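Local structure of phosphodiesterase (Candida albicans, 6CPU) at residues I46-T52 / L98-Q104; G136-F140 / L490-K496; R207-Y213 / E312-T318. The protein is a phosphodiesterase of the HD clan, a largely helical metal-dependent enzyme that holds a zinc and a magnesium ion. All coordinates share one frame. Residue numbers count along the deposited sequence, not the author numbering.

Contact 1: residues I46-T52 / L98-Q104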
loop_
_atom_site.group_PDB
_atom_site.type_symbol
_atom_site.label_atom_id
_atom_site.label_comp_id
_atom_site.label_asym_id
_atom_site.label_seq_id
_atom_site.Cartn_x
_atom_site.Cartn_y
_atom_site.Cartn_z
ATOM N N ILE A 46 -14.820 16.237 6.018
ATOM C CA ILE A 46 -15.981 15.448 6.373
ATOM C C ILE A 46 -16.364 15.789 7.808
ATOM O O ILE A 46 -15.517 15.758 8.714
ATOM C CB ILE A 46 -15.718 13.943 6.227
ATOM C CG1 ILE A 46 -15.508 13.590 4.750
ATOM C CG2 ILE A 46 -16.867 13.122 6.838
ATOM C CD1 ILE A 46 -15.019 12.181 4.528
ATOM N N VAL A 47 -17.637 16.120 8.011
ATOM C CA VAL A 47 -18.169 16.396 9.355
ATOM C C VAL A 47 -19.097 15.258 9.746
ATOM O O VAL A 47 -20.012 14.920 8.989
ATOM C CB VAL A 47 -18.952 17.730 9.415
ATOM C CG1 VAL A 47 -19.550 17.937 10.802
ATOM C CG2 VAL A 47 -18.063 18.901 9.030
ATOM N N ILE A 48 -18.843 14.637 10.895
ATOM C CA ILE A 48 -19.735 13.600 11.423
ATOM C C ILE A 48 -20.485 14.146 12.640
ATOM O O ILE A 48 -19.871 14.611 13.588
ATOM C CB ILE A 48 -18.990 12.302 11.776
ATOM C CG1 ILE A 48 -18.238 11.772 10.548
ATOM C CG2 ILE A 48 -19.962 11.236 12.268
ATOM C CD1 ILE A 48 -17.436 10.515 10.812
ATOM N N ILE A 49 -21.815 14.071 12.588
ATOM C CA ILE A 49 -22.678 14.563 13.670
ATOM C C ILE A 49 -23.213 13.371 14.444
ATOM O O ILE A 49 -23.972 12.559 13.909
ATOM C CB ILE A 49 -23.843 15.423 13.133
ATOM C CG1 ILE A 49 -23.322 16.456 12.130
ATOM C CG2 ILE A 49 -24.553 16.141 14.286
ATOM C CD1 ILE A 49 -24.405 17.294 11.477
ATOM N N PHE A 50 -22.774 13.261 15.695
ATOM C CA PHE A 50 -23.262 12.253 16.635
ATOM C C PHE A 50 -24.368 12.836 17.517
ATOM O O PHE A 50 -24.514 14.058 17.599
ATOM C CB PHE A 50 -22.127 11.776 17.544
ATOM C CG PHE A 50 -21.084 10.975 16.841
ATOM C CD1 PHE A 50 -21.240 9.607 16.677
ATOM C CD2 PHE A 50 -19.942 11.585 16.340
ATOM C CE1 PHE A 50 -20.274 8.851 16.030
ATOM C CE2 PHE A 50 -18.971 10.833 15.692
ATOM C CZ PHE A 50 -19.137 9.466 15.544
ATOM N N PRO A 51 -25.148 11.963 18.183
ATOM C CA PRO A 51 -26.110 12.428 19.202
ATOM C C PRO A 51 -25.406 13.043 20.407
ATOM O O PRO A 51 -24.306 12.603 20.764
ATOM C CB PRO A 51 -26.841 11.146 19.626
ATOM C CG PRO A 51 -26.507 10.113 18.611
ATOM C CD PRO A 51 -25.210 10.505 17.975
ATOM N N THR A 52 -26.035 14.036 21.039
ATOM C CA THR A 52 -25.449 14.693 22.217
ATOM C C THR A 52 -25.337 13.716 23.386
ATOM O O THR A 52 -26.036 12.703 23.438
ATOM C CB THR A 52 -26.265 15.920 22.684
ATOM O OG1 THR A 52 -27.596 15.514 23.026
ATOM C CG2 THR A 52 -26.314 17.003 21.600
ATOM N N LEU A 98 -9.267 10.300 6.443
ATOM C CA LEU A 98 -10.393 10.979 5.795
ATOM C C LEU A 98 -10.720 12.428 6.207
ATOM O O LEU A 98 -11.789 12.929 5.840
ATOM C CB LEU A 98 -11.659 10.118 5.956
ATOM C CG LEU A 98 -11.628 8.765 5.250
ATOM C CD1 LEU A 98 -12.935 8.021 5.497
ATOM C CD2 LEU A 98 -11.395 8.937 3.756
ATOM N N ASN A 99 -9.851 13.091 6.954
ATOM C CA ASN A 99 -10.027 14.534 7.288
ATOM C C ASN A 99 -11.368 14.823 7.951
ATOM O O ASN A 99 -12.147 15.639 7.459
ATOM C CB ASN A 99 -9.877 15.397 6.045
ATOM C CG ASN A 99 -8.676 15.013 5.233
ATOM O OD1 ASN A 99 -7.538 15.146 5.700
ATOM N ND2 ASN A 99 -8.915 14.500 4.021
ATOM N N ILE A 100 -11.632 14.114 9.048
ATOM C CA ILE A 100 -12.941 14.158 9.706
ATOM C C ILE A 100 -12.931 15.098 10.913
ATOM O O ILE A 100 -11.998 15.061 11.722
ATOM C CB ILE A 100 -13.376 12.751 10.156
ATOM C CG1 ILE A 100 -13.704 11.874 8.941
ATOM C CG2 ILE A 100 -14.566 12.827 11.102
ATOM C CD1 ILE A 100 -13.750 10.387 9.220
ATOM N N LEU A 101 -13.966 15.932 11.013
ATOM C CA LEU A 101 -14.320 16.658 12.243
ATOM C C LEU A 101 -15.583 16.040 12.840
ATOM O O LEU A 101 -16.592 15.913 12.142
ATOM C CB LEU A 101 -14.608 18.116 11.932
ATOM C CG LEU A 101 -14.932 18.994 13.139
ATOM C CD1 LEU A 101 -13.788 18.957 14.146
ATOM C CD2 LEU A 101 -15.197 20.409 12.685
ATOM N N MET A 102 -15.523 15.652 14.107
ATOM C CA MET A 102 -16.669 15.067 14.803
ATOM C C MET A 102 -17.305 16.110 15.712
ATOM O O MET A 102 -16.603 16.776 16.476
ATOM C CB MET A 102 -16.232 13.869 15.643
ATOM C CG MET A 102 -15.792 12.669 14.827
ATOM S SD MET A 102 -15.296 11.254 15.827
ATOM C CE MET A 102 -13.657 11.726 16.337
ATOM N N ILE A 103 -18.626 16.247 15.631
ATOM C CA ILE A 103 -19.370 17.103 16.557
ATOM C C ILE A 103 -20.519 16.331 17.197
ATOM O O ILE A 103 -20.974 15.323 16.664
ATOM C CB ILE A 103 -19.923 18.378 15.868
ATOM C CG1 ILE A 103 -21.061 18.052 14.904
ATOM C CG2 ILE A 103 -18.816 19.120 15.131
ATOM C CD1 ILE A 103 -21.523 19.247 14.092
ATOM N N GLN A 104 -20.981 16.798 18.354
ATOM C CA GLN A 104 -22.226 16.278 18.928
ATOM C C GLN A 104 -23.133 17.410 19.413
ATOM O O GLN A 104 -22.736 18.244 20.226
ATOM C CB GLN A 104 -21.964 15.249 20.034
ATOM C CG GLN A 104 -20.630 15.349 20.748
ATOM C CD GLN A 104 -20.561 14.432 21.956
ATOM O OE1 GLN A 104 -21.421 13.571 22.146
ATOM N NE2 GLN A 104 -19.538 14.614 22.784
#
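Strands 46-49 and 100-103 run parallel, 4.6 Å apart at closest approach and with their axes 22° askew. They are neighbours in a four-stranded parallel sheet, joined through helix 84-94 as a beta-alpha-beta crossover. Ile-100 fills the notch between Ile-46 and Ile-48: its CG1 lies 4.0 Å from Ile-46 CB, its CG2 3.7 Å from Ile-48 CD1. On the opposite face, that of Val-47 and Leu-101, the p rotamer of Ile-103 swings CD1 into the hollow between Val-47 CG1 (4.1 Å) and Ile-49 CG1 (3.9 Å). Met-102 SD lies 4.9 Å from the Phe-50 ring centroid, oblique to it, in a Met-aromatic contact; Phe-84 stacks edge-to-face on the same phenyl. Helix 84-94 packs on the Met-102 face and helix 110-124 on the Val-47 face. Five backbone hydrogen bonds, from Ile-46 N to Asn-99 O (3.1 Å) through Phe-50 N to Ile-103 O (2.9 Å), set the spacing. Beta-branched Ile and Val suit strands; with every strand side chain apolar, polar bonding is left to the backbone.

Contact 2: residues G136-F140 / L490-K496; sequences GTTHF and LKSVIKK
The loop 136-140 leaves helix 127-135 and passes beside the C-terminal turns of helix 470-495, with no hydrogen bond between the two segments. Gly-136 (phi/psi 70/27) ends the first helix in a Schellman motif, where positive phi favours glycine. Thr-137 (-105/-6) directs its CA-to-CB bond at the helix: its O is 3.6 Å from Ile-494 CG1 and, with chi1 at 56°, its OG1 is 3.8 Å from Ile-494 CD1, while that hydroxyl is hydrogen-bonded to Thr-135. Thr-138 (-120/51; chi1 55°) makes the closest CA-to-CA approach, its CA 6.5 Å from Ile-494 CA, and sets its CG2 4.0 Å from both Leu-490 CD1 and Ile-494 CG1. The arrangement is a loop packed on a helix: residues 490-495 are helical (Ile-494 N to Leu-490 O 3.0 Å), and Leu-490 (t, p), Val-493 (t) and Ile-494 (m, t), spaced i, i+3 and i+4, form one apolar stripe; Phe-360 of helix 358-363 also touches Thr-137, Leu-490 and Ile-494. His-139 has phi/psi -46/-45. Phe-140 (-56/-26) points back at the helix with chi1 68° and chi2 94°, so that Val-493 CG1 meets the ring at its edge, 3.8 Å from Phe-140 CZ, and Phe-140 CE2 is 4.2 Å from Ile-494 CA. Lys-496 (67/33) ends the second helix in another Schellman motif, its N bonded to Val-493 O at 3.1 Å; its side chain, m, t, t, p, puts NZ over one face of the Phe-140 ring, 4.5 Å from the centroid and 11° off the normal, in a cation-pi contact.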
loop_
_atom_site.group_PDB
_atom_site.type_symbol
_atom_site.label_atom_id
_atom_site.label_comp_id
_atom_site.label_asym_id
_atom_site.label_seq_id
_atom_site.Cartn_x
_atom_site.Cartn_y
_atom_site.Cartn_z
ATOM N N GLY A 136 4.695 18.019 5.817
ATOM C CA GLY A 136 5.129 19.150 6.641
ATOM C C GLY A 136 6.085 20.101 5.936
ATOM O O GLY A 136 6.912 20.758 6.580
ATOM N N THR A 137 5.981 20.165 4.613
ATOM C CA THR A 137 6.935 20.969 3.810
ATOM C C THR A 137 6.346 22.281 3.300
ATOM O O THR A 137 7.075 23.098 2.716
ATOM C CB THR A 137 7.510 20.152 2.637
ATOM O OG1 THR A 137 6.447 19.635 1.823
ATOM C CG2 THR A 137 8.363 19.010 3.152
ATOM N N THR A 138 5.048 22.495 3.521
ATOM C CA THR A 138 4.384 23.757 3.151
ATOM C C THR A 138 3.759 24.501 4.355
ATOM O O THR A 138 2.585 24.899 4.318
ATOM C CB THR A 138 3.300 23.525 2.085
ATOM O OG1 THR A 138 2.371 22.528 2.539
ATOM C CG2 THR A 138 3.926 23.081 0.771
ATOM N N HIS A 139 4.549 24.705 5.407
ATOM C CA HIS A 139 4.114 25.497 6.576
ATOM C C HIS A 139 3.437 26.800 6.167
ATOM O O HIS A 139 2.386 27.165 6.703
ATOM C CB HIS A 139 5.302 25.831 7.489
ATOM C CG HIS A 139 5.701 24.719 8.410
ATOM N ND1 HIS A 139 5.008 24.424 9.565
ATOM C CD2 HIS A 139 6.737 23.847 8.359
ATOM C CE1 HIS A 139 5.590 23.407 10.178
ATOM N NE2 HIS A 139 6.640 23.037 9.467
ATOM N N PHE A 140 4.049 27.491 5.208
ATOM C CA PHE A 140 3.576 28.807 4.761
ATOM C C PHE A 140 2.113 28.836 4.295
ATOM O O PHE A 140 1.468 29.884 4.358
ATOM C CB PHE A 140 4.513 29.390 3.679
ATOM C CG PHE A 140 4.486 28.647 2.366
ATOM C CD1 PHE A 140 3.649 29.063 1.335
ATOM C CD2 PHE A 140 5.304 27.538 2.155
ATOM C CE1 PHE A 140 3.622 28.385 0.125
ATOM C CE2 PHE A 140 5.280 26.857 0.950
ATOM C CZ PHE A 140 4.438 27.283 -0.067
ATOM N N LEU A 490 5.697 20.346 -6.548
ATOM C CA LEU A 490 5.748 20.676 -5.120
ATOM C C LEU A 490 7.026 21.435 -4.756
ATOM O O LEU A 490 6.967 22.427 -4.049
ATOM C CB LEU A 490 5.650 19.407 -4.291
ATOM C CG LEU A 490 5.743 19.605 -2.777
ATOM C CD1 LEU A 490 4.713 20.589 -2.272
ATOM C CD2 LEU A 490 5.601 18.239 -2.111
ATOM N N LYS A 491 8.167 20.966 -5.252
ATOM C CA LYS A 491 9.439 21.672 -5.061
ATOM C C LYS A 491 9.366 23.121 -5.573
ATOM O O LYS A 491 9.815 24.052 -4.901
ATOM C CB LYS A 491 10.579 20.944 -5.762
ATOM C CG LYS A 491 10.978 19.593 -5.190
ATOM C CD LYS A 491 12.304 19.185 -5.808
ATOM C CE LYS A 491 12.475 17.693 -5.976
ATOM N NZ LYS A 491 13.517 17.418 -7.007
ATOM N N SER A 492 8.784 23.315 -6.749
ATOM C CA SER A 492 8.645 24.671 -7.297
ATOM C C SER A 492 7.728 25.552 -6.448
ATOM O O SER A 492 8.015 26.730 -6.242
ATOM C CB SER A 492 8.194 24.622 -8.763
ATOM O OG SER A 492 9.157 23.924 -9.538
ATOM N N VAL A 493 6.648 24.985 -5.903
ATOM C CA VAL A 493 5.776 25.738 -5.005
ATOM C C VAL A 493 6.559 26.171 -3.762
ATOM O O VAL A 493 6.470 27.316 -3.334
ATOM C CB VAL A 493 4.539 24.904 -4.552
ATOM C CG1 VAL A 493 3.794 25.599 -3.420
ATOM C CG2 VAL A 493 3.607 24.629 -5.711
ATOM N N ILE A 494 7.294 25.245 -3.152
ATOM C CA ILE A 494 8.046 25.583 -1.942
ATOM C C ILE A 494 9.112 26.651 -2.237
ATOM O O ILE A 494 9.277 27.605 -1.471
ATOM C CB ILE A 494 8.701 24.352 -1.311
ATOM C CG1 ILE A 494 7.605 23.379 -0.834
ATOM C CG2 ILE A 494 9.592 24.776 -0.144
ATOM C CD1 ILE A 494 8.096 21.961 -0.665
ATOM N N LYS A 495 9.816 26.481 -3.348
ATOM C CA LYS A 495 10.867 27.431 -3.763
ATOM C C LYS A 495 10.309 28.750 -4.276
ATOM O O LYS A 495 11.074 29.681 -4.556
ATOM C CB LYS A 495 11.736 26.817 -4.849
ATOM C CG LYS A 495 12.648 25.696 -4.395
ATOM C CD LYS A 495 13.266 25.022 -5.609
ATOM C CE LYS A 495 14.339 24.028 -5.221
ATOM N NZ LYS A 495 14.581 23.015 -6.291
ATOM N N LYS A 496 8.986 28.823 -4.414
ATOM C CA LYS A 496 8.288 30.004 -4.888
ATOM C C LYS A 496 8.624 30.281 -6.361
ATOM O O LYS A 496 8.664 31.436 -6.784
ATOM C CB LYS A 496 8.577 31.226 -3.997
ATOM C CG LYS A 496 8.179 31.045 -2.539
ATOM C CD LYS A 496 8.553 32.270 -1.712
ATOM C CE LYS A 496 7.727 32.387 -0.433
ATOM N NZ LYS A 496 7.532 31.091 0.277
#

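Contact 3: residues R207-Y213 / E312-T318. Unlike the reference sequence in segment 312-318: Lys-316 (reference Thr).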
loop_
_atom_site.group_PDB
_atom_site.type_symbol
_atom_site.label_atom_id
_atom_site.label_comp_id
_atom_site.label_asym_id
_atom_site.label_seq_id
_atom_site.Cartn_x
_atom_site.Cartn_y
_atom_site.Cartn_z
ATOM N N ARG A 207 -16.291 -12.522 -11.675
ATOM C CA ARG A 207 -15.211 -11.577 -11.326
ATOM C C ARG A 207 -14.176 -12.199 -10.404
ATOM O O ARG A 207 -12.983 -12.065 -10.645
ATOM C CB ARG A 207 -15.748 -10.278 -10.699
ATOM C CG ARG A 207 -14.718 -9.139 -10.641
ATOM C CD ARG A 207 -14.090 -8.882 -12.003
ATOM N NE ARG A 207 -13.090 -7.816 -12.010
ATOM C CZ ARG A 207 -12.140 -7.687 -12.937
ATOM N NH1 ARG A 207 -12.046 -8.555 -13.946
ATOM N NH2 ARG A 207 -11.270 -6.685 -12.865
ATOM N N LEU A 208 -14.622 -12.864 -9.337
ATOM C CA LEU A 208 -13.683 -13.482 -8.399
ATOM C C LEU A 208 -12.799 -14.525 -9.089
ATOM O O LEU A 208 -11.597 -14.631 -8.792
ATOM C CB LEU A 208 -14.419 -14.095 -7.196
ATOM C CG LEU A 208 -15.284 -13.127 -6.383
ATOM C CD1 LEU A 208 -15.831 -13.834 -5.151
ATOM C CD2 LEU A 208 -14.553 -11.845 -6.001
ATOM N N SER A 209 -13.385 -15.282 -10.018
ATOM C CA SER A 209 -12.615 -16.238 -10.810
ATOM C C SER A 209 -11.598 -15.520 -11.704
ATOM O O SER A 209 -10.458 -15.935 -11.780
ATOM C CB SER A 209 -13.527 -17.137 -11.647
ATOM O OG SER A 209 -12.733 -18.040 -12.410
ATOM N N GLN A 210 -12.004 -14.431 -12.342
ATOM C CA GLN A 210 -11.085 -13.660 -13.181
ATOM C C GLN A 210 -9.885 -13.175 -12.370
ATOM O O GLN A 210 -8.755 -13.176 -12.853
ATOM C CB GLN A 210 -11.788 -12.472 -13.825
ATOM C CG GLN A 210 -12.776 -12.867 -14.905
ATOM C CD GLN A 210 -13.580 -11.705 -15.439
ATOM O OE1 GLN A 210 -13.816 -10.710 -14.750
ATOM N NE2 GLN A 210 -14.022 -11.832 -16.683
ATOM N N LEU A 211 -10.134 -12.766 -11.128
ATOM C CA LEU A 211 -9.056 -12.271 -10.274
ATOM C C LEU A 211 -8.073 -13.378 -9.904
ATOM O O LEU A 211 -6.871 -13.123 -9.803
ATOM C CB LEU A 211 -9.621 -11.554 -9.036
ATOM C CG LEU A 211 -10.426 -10.287 -9.372
ATOM C CD1 LEU A 211 -10.990 -9.627 -8.115
ATOM C CD2 LEU A 211 -9.643 -9.267 -10.198
ATOM N N CYS A 212 -8.563 -14.611 -9.744
ATOM C CA CYS A 212 -7.688 -15.762 -9.531
ATOM C C CYS A 212 -6.681 -15.881 -10.670
ATOM O O CYS A 212 -5.479 -15.973 -10.426
ATOM C CB CYS A 212 -8.497 -17.050 -9.426
ATOM S SG CYS A 212 -9.523 -17.214 -7.959
ATOM N N TYR A 213 -7.176 -15.853 -11.904
ATOM C CA TYR A 213 -6.313 -15.938 -13.096
ATOM C C TYR A 213 -5.428 -14.716 -13.293
ATOM O O TYR A 213 -4.297 -14.865 -13.749
ATOM C CB TYR A 213 -7.118 -16.218 -14.371
ATOM C CG TYR A 213 -7.569 -17.652 -14.448
ATOM C CD1 TYR A 213 -8.825 -18.039 -13.971
ATOM C CD2 TYR A 213 -6.724 -18.636 -14.955
ATOM C CE1 TYR A 213 -9.226 -19.363 -14.012
ATOM C CE2 TYR A 213 -7.116 -19.959 -14.998
ATOM C CZ TYR A 213 -8.368 -20.317 -14.537
ATOM O OH TYR A 213 -8.756 -21.640 -14.582
ATOM N N GLU A 312 -7.920 -12.462 -20.134
ATOM C CA GLU A 312 -9.011 -12.510 -19.167
ATOM C C GLU A 312 -9.708 -13.873 -19.190
ATOM O O GLU A 312 -10.587 -14.129 -20.021
ATOM C CB GLU A 312 -10.006 -11.383 -19.446
ATOM C CG GLU A 312 -11.171 -11.304 -18.470
ATOM C CD GLU A 312 -11.977 -10.027 -18.628
ATOM O OE1 GLU A 312 -11.571 -8.997 -18.054
ATOM O OE2 GLU A 312 -13.019 -10.049 -19.322
ATOM N N VAL A 313 -9.311 -14.726 -18.247
ATOM C CA VAL A 313 -9.775 -16.104 -18.159
ATOM C C VAL A 313 -10.609 -16.286 -16.906
ATOM O O VAL A 313 -10.356 -15.634 -15.893
ATOM C CB VAL A 313 -8.564 -17.050 -18.087
ATOM C CG1 VAL A 313 -8.981 -18.495 -17.824
ATOM C CG2 VAL A 313 -7.747 -16.921 -19.354
ATOM N N HIS A 314 -11.608 -17.161 -16.972
ATOM C CA HIS A 314 -12.302 -17.600 -15.763
ATOM C C HIS A 314 -12.884 -19.000 -15.877
ATOM O O HIS A 314 -13.010 -19.548 -16.978
ATOM C CB HIS A 314 -13.376 -16.591 -15.338
ATOM C CG HIS A 314 -14.662 -16.681 -16.098
ATOM N ND1 HIS A 314 -14.933 -15.893 -17.194
ATOM C CD2 HIS A 314 -15.772 -17.429 -15.887
ATOM C CE1 HIS A 314 -16.147 -16.161 -17.637
ATOM N NE2 HIS A 314 -16.676 -17.092 -16.864
ATOM N N ASP A 315 -13.214 -19.562 -14.714
ATOM C CA ASP A 315 -13.834 -20.880 -14.598
ATOM C C ASP A 315 -14.753 -20.876 -13.364
ATOM O O ASP A 315 -15.249 -19.811 -12.986
ATOM C CB ASP A 315 -12.758 -21.966 -14.535
ATOM C CG ASP A 315 -11.836 -21.819 -13.344
ATOM O OD1 ASP A 315 -12.151 -21.045 -12.410
ATOM O OD2 ASP A 315 -10.780 -22.485 -13.341
ATOM N N LYS A 316 -15.002 -22.036 -12.743
ATOM C CA LYS A 316 -15.960 -22.097 -11.624
ATOM C C LYS A 316 -15.358 -21.822 -10.237
ATOM O O LYS A 316 -16.094 -21.726 -9.265
ATOM C CB LYS A 316 -16.725 -23.438 -11.605
ATOM C CG LYS A 316 -15.895 -24.683 -11.301
ATOM C CD LYS A 316 -16.795 -25.829 -10.833
ATOM C CE LYS A 316 -16.165 -27.198 -11.044
ATOM N NZ LYS A 316 -14.868 -27.351 -10.330
ATOM N N HIS A 317 -14.038 -21.688 -10.145
ATOM C CA HIS A 317 -13.380 -21.530 -8.845
ATOM C C HIS A 317 -13.268 -20.048 -8.476
ATOM O O HIS A 317 -12.995 -19.227 -9.344
ATOM C CB HIS A 317 -11.994 -22.155 -8.880
ATOM C CG HIS A 317 -11.994 -23.594 -9.284
ATOM N ND1 HIS A 317 -12.479 -24.591 -8.468
ATOM C CD2 HIS A 317 -11.571 -24.205 -10.414
ATOM C CE1 HIS A 317 -12.351 -25.755 -9.076
ATOM N NE2 HIS A 317 -11.810 -25.548 -10.261
ATOM N N THR A 318 -13.491 -19.719 -7.203
ATOM C CA THR A 318 -13.351 -18.333 -6.718
ATOM C C THR A 318 -12.131 -18.125 -5.816
ATOM O O THR A 318 -11.868 -16.996 -5.396
ATOM C CB THR A 318 -14.607 -17.857 -5.950
ATOM O OG1 THR A 318 -14.881 -18.756 -4.865
ATOM C CG2 THR A 318 -15.802 -17.787 -6.884
HETATM O O HOH W 1 -9.958 -8.515 -16.106
HETATM O O HOH W 2 -10.670 -19.432 -10.892
HETATM O O HOH W 3 -13.263 -14.099 -18.628
HETATM O O HOH W 4 -8.735 -13.091 -15.628
#
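Loop 312-318 crosses one side of helix 205-216, and two direct hydrogen bonds fix it there. Both involve Asp-315: Asp-315 N donates to Ser-209 OG at 2.8 Å, and Asp-315 OD2 accepts from Tyr-213 OH at 2.5 Å. The carboxylate is held in place from within the loop, because Asp-315 OD1 accepts from His-317 N at 3.0 Å in an Asx turn. Serine suits its place: it is small enough to let His-317 O approach Ser-209 CB to 3.2 Å, yet it keeps a hydroxyl for bonding.

Water supplies the next layer. Water 2 accepts from Ser-209 OG and donates to Asp-315 OD1 and His-317 O; water 4 donates to both Gln-210 O and Val-313 O. Water 3 joins Gln-210 NE2, Glu-312 O and His-314 ND1, and water 1 lies between Arg-207 NH1 and Glu-312 OE1, which at 4.2 Å are too far apart for a salt bridge. Arg-207 is paired instead with Asp-229, while its NH1 donates to Gln-210 OE1 at 2.9 Å.

Apolar contact is sparser. Val-313 CG1 sits over the Tyr-213 ring face, 3.5 Å from the centroid, in a CH-pi contact, so the tyrosine packs through its ring and bonds through its hydroxyl. Leu-208 CB meets Thr-318 CG2 at 4.0 Å, near Tyr-232, which bonds Thr-318 O.

A loop lacking regular structure is thus fixed to a helix by bonds to helix side chains and by bridging waters, chemistry that fits a solvent-facing surface.

How the contacts relate
The three contacts share no helix or strand and do not touch; even the closest two, contacts 1 and 2, have nearest atoms about 13 Å apart. Contact 1 is partly buried and joins strand to strand by backbone bonds in the plane of the sheet, with apolar side chains on both faces. Contact 2, also partly buried, sets a loop on a helix end by apolar packing, with one cation-pi pair at its exposed margin. Contact 3 likewise joins loop and helix, but at the surface, through polar side chains and water. Contacts 2 and 3 lie on opposite sides of the chain's centre, their own centres about 46 Å apart, although both segments of contact 3 fall between those of contact 2 in sequence.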